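Local coordinates for peptidase M16 inactive domain family protein (Pseudomonas fluorescens, PDB 3GWB), which is of unproven function but carries a peptidase M16 inactive domain and probably has, or derives from, a metal-dependent hydrolase activity, at residues 119-129 with 181-192; 269-277 with 346-354. All coordinates share one frame; numbering follows the deposited sequence.

Contact 1: 119-129 with 181-192; sequences VGKPTFPADSL and LAQLKAFHAKAY
H188 NE2 donates to the backbone carbonyl V119 O at 2.8 Å, the single hydrogen bond between helix 181-191 and segment 119-129. Its N-H...O angle of 150° is moderately bent; the acceptor lies in the imidazole plane, whereas the nitrogen is tilted from the plane of the carbonyl. H188 reaches this carbonyl because its CG stands anti to the backbone N (chi1 -176°). The rotation of the ring is further fixed by its two faces: P122 CG makes a CH-pi contact at 3.8 Å from the centroid on one, and Y192 CB lies against the other. F124 turns its edge toward the H188 ring in an offset edge-to-face pair, planes at 74°. F124 CZ also touches H188 CB, at 4.0 Å. The F124 ring is itself sandwiched: L184 CB sits 4.3 Å from its centroid, almost on the normal, and P122 CB covers the opposite face toward the rim. Farther along, L129 and L184 meet tip to tip through their CD1 methyls, and L129 CD2 presses on L181 CD2 at 3.4 Å, tighter than usual for two methyls. The linker between helices 105-120 and 126-143 is thus laid along helix 181-191, in the half of the chain built on the sheet with strand 95-102, where V119 touches A97 and Y192 touches A95. Since NE2 acts as donor, the imidazole must carry a proton there, and this one directional bond sets H188 at the V119 end of an otherwise largely apolar interface.

Contact 2: 269-277 with 346-354; sequences VSLGNQILG and ELDDAKREL
Helices 269-277 and 346-354 cross steeply, at 108° between their N-to-C directions, with 9.6 Å separating the axes at closest approach. In this helix pair from the second half of the M16-family chain, L271 is a knob in a hole formed by L347, A350, K351 and L354. Its two methyls divide the hole. CD1 lies 3.8 Å from A350 CB and also meets L354 CD2, whereas CD2 abuts L347 CD1 at 3.4 Å, closer than two methyls normally sit. One turn on, I275 places CG1 against A350 CB at 3.7 Å and sets the CG2 methyl against E346, touching CB and the carboxylate carbon CD; with CG1 anti to the carbonyl carbon (chi1 -62°), the two branches are spread over different residues. Without CG2 and the CG1-CD1 arm, as with an alanine here, a gap would probably open beside A350 and L347, and the aliphatic part of E346 would lose its cover on this side. The carboxylate of E346 is held elsewhere, by a salt bridge to R284 and a hydrogen bond from the backbone N of T343. At the other end of the interface the Q274 side chain crosses that of L354 at about a right angle, its NE2 3.5 Å from L354 CD1.

Contact 1 closes before contact 2 opens along the chain, and the two lie on opposite sides of its centre, their own centres 43 Å apart and their nearest atoms about 27 Å apart. They therefore do not touch, and each belongs to a different half of the chain. Contact 1 adjoins the mixed sheet that holds strand 95-102, and contact 2 adjoins the separate mixed sheet that holds strand 299-303. Each thus packs helical elements against the sheet of its own half, and any influence of one on the other would have to pass through the intervening fold. No metal or ligand site is identified at either.

Contact 1: 119-129 with 181-192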
ATOM      1  N   VAL A 119      -3.023  -2.099  22.700  1.00 10.66           N
ATOM      2  CA  VAL A 119      -3.840  -0.897  22.667  1.00 10.43           C
ATOM      3  C   VAL A 119      -4.025  -0.233  24.029  1.00  9.83           C
ATOM      4  O   VAL A 119      -4.086   0.987  24.111  1.00  8.59           O
ATOM      5  CB  VAL A 119      -5.223  -1.193  22.043  1.00 10.27           C
ATOM      6  CG1 VAL A 119      -6.022   0.094  21.878  1.00 10.35           C
ATOM      7  CG2 VAL A 119      -5.039  -1.883  20.693  1.00  7.33           C
ATOM      8  N   GLY A 120      -4.085  -1.021  25.098  1.00 10.70           N
ATOM      9  CA  GLY A 120      -4.286  -0.435  26.416  1.00  9.71           C
ATOM     10  C   GLY A 120      -3.059  -0.097  27.251  1.00 11.45           C
ATOM     11  O   GLY A 120      -3.114   0.794  28.105  1.00  9.10           O
ATOM     12  N   LYS A 121      -1.950  -0.798  27.035  1.00 11.42           N
ATOM     13  CA  LYS A 121      -0.744  -0.530  27.814  1.00 12.17           C
ATOM     14  C   LYS A 121       0.524  -0.422  26.973  1.00 10.46           C
ATOM     15  O   LYS A 121       1.502  -1.127  27.209  1.00 10.00           O
ATOM     16  CB  LYS A 121      -0.566  -1.612  28.877  1.00 12.45           C
ATOM     17  CG  LYS A 121      -1.740  -1.720  29.854  1.00 17.96           C
ATOM     18  CD  LYS A 121      -1.540  -2.861  30.841  1.00 20.26           C
ATOM     19  CE  LYS A 121      -2.695  -2.963  31.838  1.00 24.12           C
ATOM     20  NZ  LYS A 121      -4.019  -3.174  31.176  1.00 23.23           N
ATOM     21  N   PRO A 122       0.523   0.457  25.967  1.00 11.49           N
ATOM     22  CA  PRO A 122       1.725   0.599  25.139  1.00 13.59           C
ATOM     23  C   PRO A 122       2.853   1.227  25.972  1.00 13.40           C
ATOM     24  O   PRO A 122       2.588   2.018  26.884  1.00 11.03           O
ATOM     25  CB  PRO A 122       1.253   1.516  24.016  1.00 13.97           C
ATOM     26  CG  PRO A 122       0.252   2.393  24.720  1.00 13.60           C
ATOM     27  CD  PRO A 122      -0.531   1.394  25.538  1.00 12.67           C
ATOM     28  N   THR A 123       4.099   0.873  25.665  1.00 13.06           N
ATOM     29  CA  THR A 123       5.247   1.406  26.402  1.00 16.02           C
ATOM     30  C   THR A 123       5.984   2.552  25.707  1.00 17.20           C
ATOM     31  O   THR A 123       6.857   3.182  26.309  1.00 18.38           O
ATOM     32  CB  THR A 123       6.275   0.304  26.701  1.00 14.23           C
ATOM     33  OG1 THR A 123       6.652  -0.336  25.474  1.00 15.99           O
ATOM     34  CG2 THR A 123       5.689  -0.721  27.660  1.00 16.43           C
ATOM     35  N   PHE A 124       5.635   2.813  24.450  1.00 16.47           N
ATOM     36  CA  PHE A 124       6.257   3.879  23.667  1.00 16.06           C
ATOM     37  C   PHE A 124       7.781   3.869  23.805  1.00 16.77           C
ATOM     38  O   PHE A 124       8.360   4.748  24.449  1.00 16.89           O
ATOM     39  CB  PHE A 124       5.718   5.246  24.107  1.00 17.25           C
ATOM     40  CG  PHE A 124       4.217   5.350  24.065  1.00 19.64           C
ATOM     41  CD1 PHE A 124       3.539   5.374  22.850  1.00 21.17           C
ATOM     42  CD2 PHE A 124       3.482   5.424  25.246  1.00 19.76           C
ATOM     43  CE1 PHE A 124       2.145   5.462  22.812  1.00 21.25           C
ATOM     44  CE2 PHE A 124       2.091   5.512  25.218  1.00 20.13           C
ATOM     45  CZ  PHE A 124       1.421   5.535  23.999  1.00 19.45           C
ATOM     46  N   PRO A 125       8.449   2.875  23.200  1.00 16.26           N
ATOM     47  CA  PRO A 125       9.912   2.774  23.270  1.00 17.67           C
ATOM     48  C   PRO A 125      10.593   3.973  22.614  1.00 18.59           C
ATOM     49  O   PRO A 125      10.197   4.412  21.531  1.00 15.92           O
ATOM     50  CB  PRO A 125      10.212   1.473  22.526  1.00 15.81           C
ATOM     51  CG  PRO A 125       8.956   0.679  22.698  1.00 17.61           C
ATOM     52  CD  PRO A 125       7.880   1.713  22.500  1.00 14.76           C
ATOM     53  N   ALA A 126      11.628   4.484  23.273  1.00 18.78           N
ATOM     54  CA  ALA A 126      12.367   5.641  22.789  1.00 18.64           C
ATOM     55  C   ALA A 126      12.963   5.457  21.398  1.00 19.24           C
ATOM     56  O   ALA A 126      12.954   6.384  20.588  1.00 17.93           O
ATOM     57  CB  ALA A 126      13.464   5.998  23.791  1.00 18.56           C
ATOM     58  N   ASP A 127      13.471   4.265  21.114  1.00 20.24           N
ATOM     59  CA  ASP A 127      14.081   4.009  19.815  1.00 21.66           C
ATOM     60  C   ASP A 127      13.049   3.925  18.689  1.00 20.01           C
ATOM     61  O   ASP A 127      13.374   4.151  17.524  1.00 19.47           O
ATOM     62  CB  ASP A 127      14.913   2.728  19.877  1.00 25.52           C
ATOM     63  CG  ASP A 127      14.063   1.483  20.061  1.00 31.03           C
ATOM     64  OD1 ASP A 127      13.126   1.507  20.890  1.00 34.49           O
ATOM     65  OD2 ASP A 127      14.344   0.474  19.383  1.00 33.33           O
ATOM     66  N   SER A 128      11.806   3.603  19.036  1.00 17.44           N
ATOM     67  CA  SER A 128      10.747   3.522  18.036  1.00 16.54           C
ATOM     68  C   SER A 128      10.265   4.928  17.701  1.00 15.60           C
ATOM     69  O   SER A 128      10.012   5.239  16.543  1.00 14.58           O
ATOM     70  CB  SER A 128       9.567   2.688  18.552  1.00 18.55           C
ATOM     71  OG  SER A 128       9.918   1.321  18.667  1.00 19.14           O
ATOM     72  N   LEU A 129      10.138   5.776  18.721  1.00 15.17           N
ATOM     73  CA  LEU A 129       9.685   7.149  18.516  1.00 16.61           C
ATOM     74  C   LEU A 129      10.646   7.904  17.595  1.00 18.15           C
ATOM     75  O   LEU A 129      10.229   8.732  16.789  1.00 17.77           O
ATOM     76  CB  LEU A 129       9.580   7.883  19.857  1.00 17.47           C
ATOM     77  CG  LEU A 129       9.102   9.340  19.827  1.00 19.50           C
ATOM     78  CD1 LEU A 129       7.674   9.413  19.291  1.00 20.27           C
ATOM     79  CD2 LEU A 129       9.186   9.931  21.226  1.00 18.66           C
ATOM     80  N   LEU A 181       7.687  11.682  25.030  1.00 15.33           N
ATOM     81  CA  LEU A 181       7.020  10.478  25.504  1.00 16.44           C
ATOM     82  C   LEU A 181       5.935  10.860  26.508  1.00 15.73           C
ATOM     83  O   LEU A 181       4.883  10.226  26.563  1.00 15.03           O
ATOM     84  CB  LEU A 181       8.036   9.536  26.153  1.00 19.07           C
ATOM     85  CG  LEU A 181       9.125   9.008  25.207  1.00 21.46           C
ATOM     86  CD1 LEU A 181      10.099   8.126  25.981  1.00 24.56           C
ATOM     87  CD2 LEU A 181       8.490   8.222  24.071  1.00 21.56           C
ATOM     88  N   ALA A 182       6.194  11.907  27.287  1.00 14.15           N
ATOM     89  CA  ALA A 182       5.236  12.380  28.283  1.00 16.18           C
ATOM     90  C   ALA A 182       3.934  12.804  27.617  1.00 15.80           C
ATOM     91  O   ALA A 182       2.851  12.564  28.145  1.00 13.52           O
ATOM     92  CB  ALA A 182       5.817  13.552  29.065  1.00 17.06           C
ATOM     93  N   GLN A 183       4.045  13.449  26.463  1.00 15.94           N
ATOM     94  CA  GLN A 183       2.869  13.896  25.730  1.00 15.99           C
ATOM     95  C   GLN A 183       2.096  12.725  25.136  1.00 13.68           C
ATOM     96  O   GLN A 183       0.862  12.722  25.123  1.00 11.73           O
ATOM     97  CB  GLN A 183       3.282  14.848  24.612  1.00 17.38           C
ATOM     98  CG  GLN A 183       3.782  16.199  25.099  1.00 22.00           C
ATOM     99  CD  GLN A 183       4.256  17.069  23.954  1.00 21.81           C
ATOM    100  OE1 GLN A 183       5.329  16.849  23.399  1.00 24.97           O
ATOM    101  NE2 GLN A 183       3.446  18.049  23.582  1.00 23.32           N
ATOM    102  N   LEU A 184       2.821  11.737  24.630  1.00 11.96           N
ATOM    103  CA  LEU A 184       2.175  10.577  24.043  1.00 11.82           C
ATOM    104  C   LEU A 184       1.424   9.828  25.134  1.00 12.14           C
ATOM    105  O   LEU A 184       0.305   9.356  24.919  1.00 10.72           O
ATOM    106  CB  LEU A 184       3.208   9.645  23.405  1.00 10.99           C
ATOM    107  CG  LEU A 184       4.003  10.183  22.211  1.00 14.75           C
ATOM    108  CD1 LEU A 184       4.836   9.045  21.614  1.00 16.17           C
ATOM    109  CD2 LEU A 184       3.059  10.753  21.161  1.00 13.20           C
ATOM    110  N   LYS A 185       2.058   9.724  26.301  1.00 10.93           N
ATOM    111  CA  LYS A 185       1.474   9.027  27.438  1.00 12.92           C
ATOM    112  C   LYS A 185       0.209   9.721  27.911  1.00 11.59           C
ATOM    113  O   LYS A 185      -0.797   9.071  28.202  1.00  8.84           O
ATOM    114  CB  LYS A 185       2.485   8.938  28.587  1.00 15.40           C
ATOM    115  CG  LYS A 185       3.581   7.909  28.371  1.00 17.83           C
ATOM    116  CD  LYS A 185       4.528   7.864  29.562  1.00 23.52           C
ATOM    117  CE  LYS A 185       5.605   6.811  29.368  1.00 28.27           C
ATOM    118  NZ  LYS A 185       6.528   6.729  30.536  1.00 30.28           N
ATOM    119  N   ALA A 186       0.264  11.045  27.975  1.00  8.95           N
ATOM    120  CA  ALA A 186      -0.880  11.834  28.415  1.00 10.31           C
ATOM    121  C   ALA A 186      -2.010  11.801  27.391  1.00  9.95           C
ATOM    122  O   ALA A 186      -3.182  11.722  27.761  1.00  8.47           O
ATOM    123  CB  ALA A 186      -0.450  13.270  28.672  1.00 12.18           C
ATOM    124  N   PHE A 187      -1.666  11.876  26.104  1.00 10.53           N
ATOM    125  CA  PHE A 187      -2.688  11.831  25.061  1.00  9.75           C
ATOM    126  C   PHE A 187      -3.392  10.477  25.080  1.00  9.77           C
ATOM    127  O   PHE A 187      -4.615  10.401  24.967  1.00 11.69           O
ATOM    128  CB  PHE A 187      -2.084  12.051  23.673  1.00 10.55           C
ATOM    129  CG  PHE A 187      -3.108  12.082  22.573  1.00 12.76           C
ATOM    130  CD1 PHE A 187      -3.941  13.188  22.420  1.00  9.83           C
ATOM    131  CD2 PHE A 187      -3.299  10.980  21.742  1.00 12.82           C
ATOM    132  CE1 PHE A 187      -4.936  13.203  21.449  1.00 11.58           C
ATOM    133  CE2 PHE A 187      -4.298  10.987  20.763  1.00 13.88           C
ATOM    134  CZ  PHE A 187      -5.119  12.094  20.624  1.00 12.07           C
ATOM    135  N   HIS A 188      -2.613   9.408  25.214  1.00  7.80           N
ATOM    136  CA  HIS A 188      -3.158   8.051  25.254  1.00  8.70           C
ATOM    137  C   HIS A 188      -4.116   7.838  26.429  1.00 10.05           C
ATOM    138  O   HIS A 188      -5.183   7.247  26.269  1.00  9.06           O
ATOM    139  CB  HIS A 188      -2.011   7.038  25.323  1.00  7.12           C
ATOM    140  CG  HIS A 188      -2.457   5.609  25.275  1.00  6.17           C
ATOM    141  ND1 HIS A 188      -2.705   4.869  26.410  1.00  7.69           N
ATOM    142  CD2 HIS A 188      -2.744   4.802  24.230  1.00  3.75           C
ATOM    143  CE1 HIS A 188      -3.131   3.666  26.066  1.00  2.67           C
ATOM    144  NE2 HIS A 188      -3.164   3.601  24.746  1.00  5.11           N
ATOM    145  N   ALA A 189      -3.737   8.329  27.607  1.00 10.94           N
ATOM    146  CA  ALA A 189      -4.567   8.171  28.803  1.00 12.12           C
ATOM    147  C   ALA A 189      -5.903   8.901  28.654  1.00 12.54           C
ATOM    148  O   ALA A 189      -6.922   8.502  29.229  1.00 10.98           O
ATOM    149  CB  ALA A 189      -3.816   8.697  30.024  1.00 15.52           C
ATOM    150  N   LYS A 190      -5.886   9.968  27.869  1.00 10.97           N
ATOM    151  CA  LYS A 190      -7.070  10.779  27.627  1.00 12.55           C
ATOM    152  C   LYS A 190      -7.926  10.321  26.442  1.00 12.24           C
ATOM    153  O   LYS A 190      -9.141  10.160  26.564  1.00 12.80           O
ATOM    154  CB  LYS A 190      -6.644  12.232  27.389  1.00 15.16           C
ATOM    155  CG  LYS A 190      -7.764  13.157  26.937  1.00 15.78           C
ATOM    156  CD  LYS A 190      -7.311  14.624  26.892  1.00 19.15           C
ATOM    157  CE  LYS A 190      -6.315  14.893  25.778  1.00 18.80           C
ATOM    158  NZ  LYS A 190      -6.939  14.668  24.440  1.00 22.48           N
ATOM    159  N   ALA A 191      -7.281  10.113  25.297  1.00 11.17           N
ATOM    160  CA  ALA A 191      -7.986   9.740  24.072  1.00  9.01           C
ATOM    161  C   ALA A 191      -8.275   8.257  23.889  1.00  8.72           C
ATOM    162  O   ALA A 191      -9.200   7.885  23.164  1.00  5.99           O
ATOM    163  CB  ALA A 191      -7.216  10.278  22.861  1.00  8.91           C
ATOM    164  N   TYR A 192      -7.491   7.399  24.526  1.00  7.75           N
ATOM    165  CA  TYR A 192      -7.738   5.974  24.388  1.00  7.16           C
ATOM    166  C   TYR A 192      -8.488   5.401  25.585  1.00  7.76           C
ATOM    167  O   TYR A 192      -8.547   4.186  25.782  1.00  7.21           O
ATOM    168  CB  TYR A 192      -6.421   5.230  24.145  1.00  7.18           C
ATOM    169  CG  TYR A 192      -5.922   5.396  22.717  1.00  8.92           C
ATOM    170  CD1 TYR A 192      -5.426   6.624  22.271  1.00  5.65           C
ATOM    171  CD2 TYR A 192      -6.004   4.350  21.802  1.00  7.49           C
ATOM    172  CE1 TYR A 192      -5.030   6.805  20.952  1.00  8.45           C
ATOM    173  CE2 TYR A 192      -5.606   4.521  20.470  1.00  8.33           C
ATOM    174  CZ  TYR A 192      -5.123   5.752  20.058  1.00  9.92           C
ATOM    175  OH  TYR A 192      -4.747   5.931  18.748  1.00 10.29           O
TER

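Contact 2: 269-277 with 346-354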
ATOM      1  N   VAL A 269     -27.318  12.205  -1.063  1.00 17.87           N
ATOM      2  CA  VAL A 269     -26.119  12.875  -1.575  1.00 17.54           C
ATOM      3  C   VAL A 269     -25.066  11.875  -2.015  1.00 16.05           C
ATOM      4  O   VAL A 269     -24.248  12.170  -2.884  1.00 16.42           O
ATOM      5  CB  VAL A 269     -25.489  13.841  -0.532  1.00 17.54           C
ATOM      6  CG1 VAL A 269     -26.511  14.885  -0.115  1.00 17.15           C
ATOM      7  CG2 VAL A 269     -24.975  13.067   0.663  1.00 17.90           C
ATOM      8  N   SER A 270     -25.086  10.687  -1.420  1.00 15.23           N
ATOM      9  CA  SER A 270     -24.123   9.662  -1.798  1.00 16.56           C
ATOM     10  C   SER A 270     -24.430   9.205  -3.218  1.00 14.56           C
ATOM     11  O   SER A 270     -23.526   9.056  -4.038  1.00 15.55           O
ATOM     12  CB  SER A 270     -24.194   8.472  -0.841  1.00 18.88           C
ATOM     13  OG  SER A 270     -23.897   8.880   0.483  1.00 22.67           O
ATOM     14  N   LEU A 271     -25.708   8.998  -3.513  1.00 12.43           N
ATOM     15  CA  LEU A 271     -26.101   8.557  -4.846  1.00 11.78           C
ATOM     16  C   LEU A 271     -25.906   9.691  -5.857  1.00 11.55           C
ATOM     17  O   LEU A 271     -25.495   9.462  -6.997  1.00  9.87           O
ATOM     18  CB  LEU A 271     -27.559   8.106  -4.839  1.00 14.97           C
ATOM     19  CG  LEU A 271     -28.004   7.339  -6.080  1.00 13.98           C
ATOM     20  CD1 LEU A 271     -27.456   5.904  -6.036  1.00 14.10           C
ATOM     21  CD2 LEU A 271     -29.520   7.327  -6.127  1.00 16.78           C
ATOM     22  N   GLY A 272     -26.185  10.914  -5.428  1.00 10.64           N
ATOM     23  CA  GLY A 272     -26.006  12.054  -6.310  1.00 12.04           C
ATOM     24  C   GLY A 272     -24.535  12.226  -6.647  1.00 13.08           C
ATOM     25  O   GLY A 272     -24.178  12.537  -7.782  1.00 11.59           O
ATOM     26  N   ASN A 273     -23.672  12.011  -5.656  1.00 13.20           N
ATOM     27  CA  ASN A 273     -22.240  12.140  -5.877  1.00 14.72           C
ATOM     28  C   ASN A 273     -21.737  11.029  -6.771  1.00 14.40           C
ATOM     29  O   ASN A 273     -20.862  11.244  -7.600  1.00 13.51           O
ATOM     30  CB  ASN A 273     -21.464  12.100  -4.562  1.00 13.58           C
ATOM     31  CG  ASN A 273     -19.973  12.153  -4.784  1.00 17.00           C
ATOM     32  OD1 ASN A 273     -19.287  11.127  -4.766  1.00 18.78           O
ATOM     33  ND2 ASN A 273     -19.463  13.349  -5.031  1.00 16.75           N
ATOM     34  N   GLN A 274     -22.282   9.833  -6.588  1.00 15.75           N
ATOM     35  CA  GLN A 274     -21.882   8.690  -7.402  1.00 17.57           C
ATOM     36  C   GLN A 274     -22.069   9.010  -8.883  1.00 16.11           C
ATOM     37  O   GLN A 274     -21.182   8.752  -9.697  1.00 15.44           O
ATOM     38  CB  GLN A 274     -22.705   7.451  -7.023  1.00 21.42           C
ATOM     39  CG  GLN A 274     -22.335   6.838  -5.672  1.00 29.27           C
ATOM     40  CD  GLN A 274     -23.280   5.713  -5.252  1.00 32.04           C
ATOM     41  OE1 GLN A 274     -23.620   4.842  -6.053  1.00 35.07           O
ATOM     42  NE2 GLN A 274     -23.698   5.726  -3.985  1.00 34.04           N
ATOM     43  N   ILE A 275     -23.221   9.586  -9.218  1.00 14.97           N
ATOM     44  CA  ILE A 275     -23.548   9.948 -10.598  1.00 15.29           C
ATOM     45  C   ILE A 275     -22.653  11.070 -11.132  1.00 15.31           C
ATOM     46  O   ILE A 275     -22.276  11.086 -12.309  1.00 16.24           O
ATOM     47  CB  ILE A 275     -25.027  10.399 -10.704  1.00 16.43           C
ATOM     48  CG1 ILE A 275     -25.953   9.245 -10.296  1.00 13.21           C
ATOM     49  CG2 ILE A 275     -25.329  10.883 -12.121  1.00 15.05           C
ATOM     50  CD1 ILE A 275     -27.414   9.654 -10.119  1.00 15.35           C
ATOM     51  N   LEU A 276     -22.319  12.010 -10.260  1.00 14.29           N
ATOM     52  CA  LEU A 276     -21.481  13.143 -10.635  1.00 14.73           C
ATOM     53  C   LEU A 276     -20.004  12.804 -10.830  1.00 13.03           C
ATOM     54  O   LEU A 276     -19.419  13.153 -11.852  1.00  9.89           O
ATOM     55  CB  LEU A 276     -21.605  14.248  -9.583  1.00 12.53           C
ATOM     56  CG  LEU A 276     -20.656  15.445  -9.679  1.00 15.28           C
ATOM     57  CD1 LEU A 276     -20.875  16.195 -10.974  1.00 15.90           C
ATOM     58  CD2 LEU A 276     -20.902  16.372  -8.487  1.00 16.26           C
ATOM     59  N   GLY A 277     -19.404  12.143  -9.842  1.00 14.62           N
ATOM     60  CA  GLY A 277     -17.994  11.809  -9.937  1.00 16.47           C
ATOM     61  C   GLY A 277     -17.536  10.597  -9.142  1.00 18.65           C
ATOM     62  O   GLY A 277     -16.431  10.588  -8.603  1.00 18.03           O
ATOM     63  N   GLU A 346     -29.177   7.726 -15.486  1.00 20.43           N
ATOM     64  CA  GLU A 346     -28.086   7.839 -14.519  1.00 19.71           C
ATOM     65  C   GLU A 346     -28.486   7.325 -13.151  1.00 19.41           C
ATOM     66  O   GLU A 346     -27.705   6.646 -12.486  1.00 17.80           O
ATOM     67  CB  GLU A 346     -27.630   9.294 -14.378  1.00 19.57           C
ATOM     68  CG  GLU A 346     -27.092   9.900 -15.656  1.00 22.50           C
ATOM     69  CD  GLU A 346     -26.632  11.336 -15.470  1.00 23.64           C
ATOM     70  OE1 GLU A 346     -27.423  12.143 -14.939  1.00 24.34           O
ATOM     71  OE2 GLU A 346     -25.486  11.657 -15.867  1.00 22.15           O
ATOM     72  N   LEU A 347     -29.699   7.659 -12.726  1.00 19.33           N
ATOM     73  CA  LEU A 347     -30.193   7.234 -11.425  1.00 21.60           C
ATOM     74  C   LEU A 347     -30.325   5.712 -11.343  1.00 21.99           C
ATOM     75  O   LEU A 347     -29.910   5.102 -10.357  1.00 22.14           O
ATOM     76  CB  LEU A 347     -31.546   7.887 -11.132  1.00 21.67           C
ATOM     77  CG  LEU A 347     -32.169   7.576  -9.771  1.00 22.14           C
ATOM     78  CD1 LEU A 347     -31.503   8.434  -8.707  1.00 23.86           C
ATOM     79  CD2 LEU A 347     -33.665   7.859  -9.808  1.00 23.61           C
ATOM     80  N   ASP A 348     -30.896   5.099 -12.376  1.00 23.06           N
ATOM     81  CA  ASP A 348     -31.071   3.648 -12.383  1.00 25.89           C
ATOM     82  C   ASP A 348     -29.738   2.915 -12.410  1.00 24.97           C
ATOM     83  O   ASP A 348     -29.528   1.964 -11.655  1.00 25.67           O
ATOM     84  CB  ASP A 348     -31.934   3.218 -13.570  1.00 28.79           C
ATOM     85  CG  ASP A 348     -33.392   3.584 -13.385  1.00 32.89           C
ATOM     86  OD1 ASP A 348     -33.922   3.343 -12.276  1.00 34.66           O
ATOM     87  OD2 ASP A 348     -34.008   4.104 -14.342  1.00 35.01           O
ATOM     88  N   ASP A 349     -28.843   3.358 -13.284  1.00 25.56           N
ATOM     89  CA  ASP A 349     -27.517   2.764 -13.390  1.00 26.43           C
ATOM     90  C   ASP A 349     -26.810   2.844 -12.035  1.00 27.35           C
ATOM     91  O   ASP A 349     -26.230   1.862 -11.567  1.00 28.33           O
ATOM     92  CB  ASP A 349     -26.697   3.505 -14.451  1.00 29.25           C
ATOM     93  CG  ASP A 349     -27.193   3.236 -15.866  1.00 33.97           C
ATOM     94  OD1 ASP A 349     -28.410   2.992 -16.042  1.00 34.61           O
ATOM     95  OD2 ASP A 349     -26.365   3.283 -16.805  1.00 34.37           O
ATOM     96  N   ALA A 350     -26.869   4.011 -11.398  1.00 25.66           N
ATOM     97  CA  ALA A 350     -26.231   4.187 -10.098  1.00 26.31           C
ATOM     98  C   ALA A 350     -26.830   3.231  -9.069  1.00 27.17           C
ATOM     99  O   ALA A 350     -26.096   2.546  -8.353  1.00 27.54           O
ATOM    100  CB  ALA A 350     -26.374   5.636  -9.623  1.00 25.79           C
ATOM    101  N   LYS A 351     -28.158   3.182  -8.994  1.00 26.82           N
ATOM    102  CA  LYS A 351     -28.823   2.293  -8.049  1.00 28.60           C
ATOM    103  C   LYS A 351     -28.406   0.851  -8.320  1.00 30.80           C
ATOM    104  O   LYS A 351     -28.163   0.086  -7.388  1.00 32.23           O
ATOM    105  CB  LYS A 351     -30.345   2.427  -8.156  1.00 27.76           C
ATOM    106  CG  LYS A 351     -30.881   3.773  -7.680  1.00 27.60           C
ATOM    107  CD  LYS A 351     -32.176   4.135  -8.395  1.00 29.90           C
ATOM    108  CE  LYS A 351     -33.404   3.724  -7.628  1.00 27.85           C
ATOM    109  NZ  LYS A 351     -33.721   4.723  -6.580  1.00 29.80           N
ATOM    110  N   ARG A 352     -28.308   0.485  -9.595  1.00 31.71           N
ATOM    111  CA  ARG A 352     -27.913  -0.870  -9.957  1.00 32.94           C
ATOM    112  C   ARG A 352     -26.478  -1.147  -9.521  1.00 33.13           C
ATOM    113  O   ARG A 352     -26.185  -2.210  -8.983  1.00 33.63           O
ATOM    114  CB  ARG A 352     -28.050  -1.092 -11.465  1.00 34.31           C
ATOM    115  CG  ARG A 352     -27.756  -2.521 -11.882  1.00 36.94           C
ATOM    116  CD  ARG A 352     -28.156  -2.809 -13.322  1.00 39.23           C
ATOM    117  NE  ARG A 352     -27.336  -2.086 -14.291  1.00 41.18           N
ATOM    118  CZ  ARG A 352     -27.700  -0.961 -14.905  1.00 42.72           C
ATOM    119  NH1 ARG A 352     -28.884  -0.408 -14.661  1.00 42.30           N
ATOM    120  NH2 ARG A 352     -26.873  -0.388 -15.772  1.00 42.57           N
ATOM    121  N   GLU A 353     -25.586  -0.191  -9.755  1.00 34.55           N
ATOM    122  CA  GLU A 353     -24.191  -0.350  -9.359  1.00 37.01           C
ATOM    123  C   GLU A 353     -24.100  -0.453  -7.843  1.00 37.69           C
ATOM    124  O   GLU A 353     -23.374  -1.290  -7.307  1.00 37.88           O
ATOM    125  CB  GLU A 353     -23.353   0.847  -9.820  1.00 39.52           C
ATOM    126  CG  GLU A 353     -23.142   0.952 -11.322  1.00 44.09           C
ATOM    127  CD  GLU A 353     -22.236   2.117 -11.698  1.00 46.60           C
ATOM    128  OE1 GLU A 353     -22.652   3.285 -11.521  1.00 47.81           O
ATOM    129  OE2 GLU A 353     -21.102   1.863 -12.163  1.00 48.23           O
ATOM    130  N   LEU A 354     -24.841   0.412  -7.161  1.00 38.76           N
ATOM    131  CA  LEU A 354     -24.848   0.440  -5.706  1.00 39.98           C
ATOM    132  C   LEU A 354     -25.359  -0.884  -5.145  1.00 41.25           C
ATOM    133  O   LEU A 354     -24.725  -1.482  -4.273  1.00 41.67           O
ATOM    134  CB  LEU A 354     -25.725   1.594  -5.214  1.00 40.73           C
ATOM    135  CG  LEU A 354     -25.678   1.927  -3.720  1.00 41.74           C
ATOM    136  CD1 LEU A 354     -24.252   2.301  -3.314  1.00 40.72           C
ATOM    137  CD2 LEU A 354     -26.640   3.074  -3.428  1.00 40.86           C
TER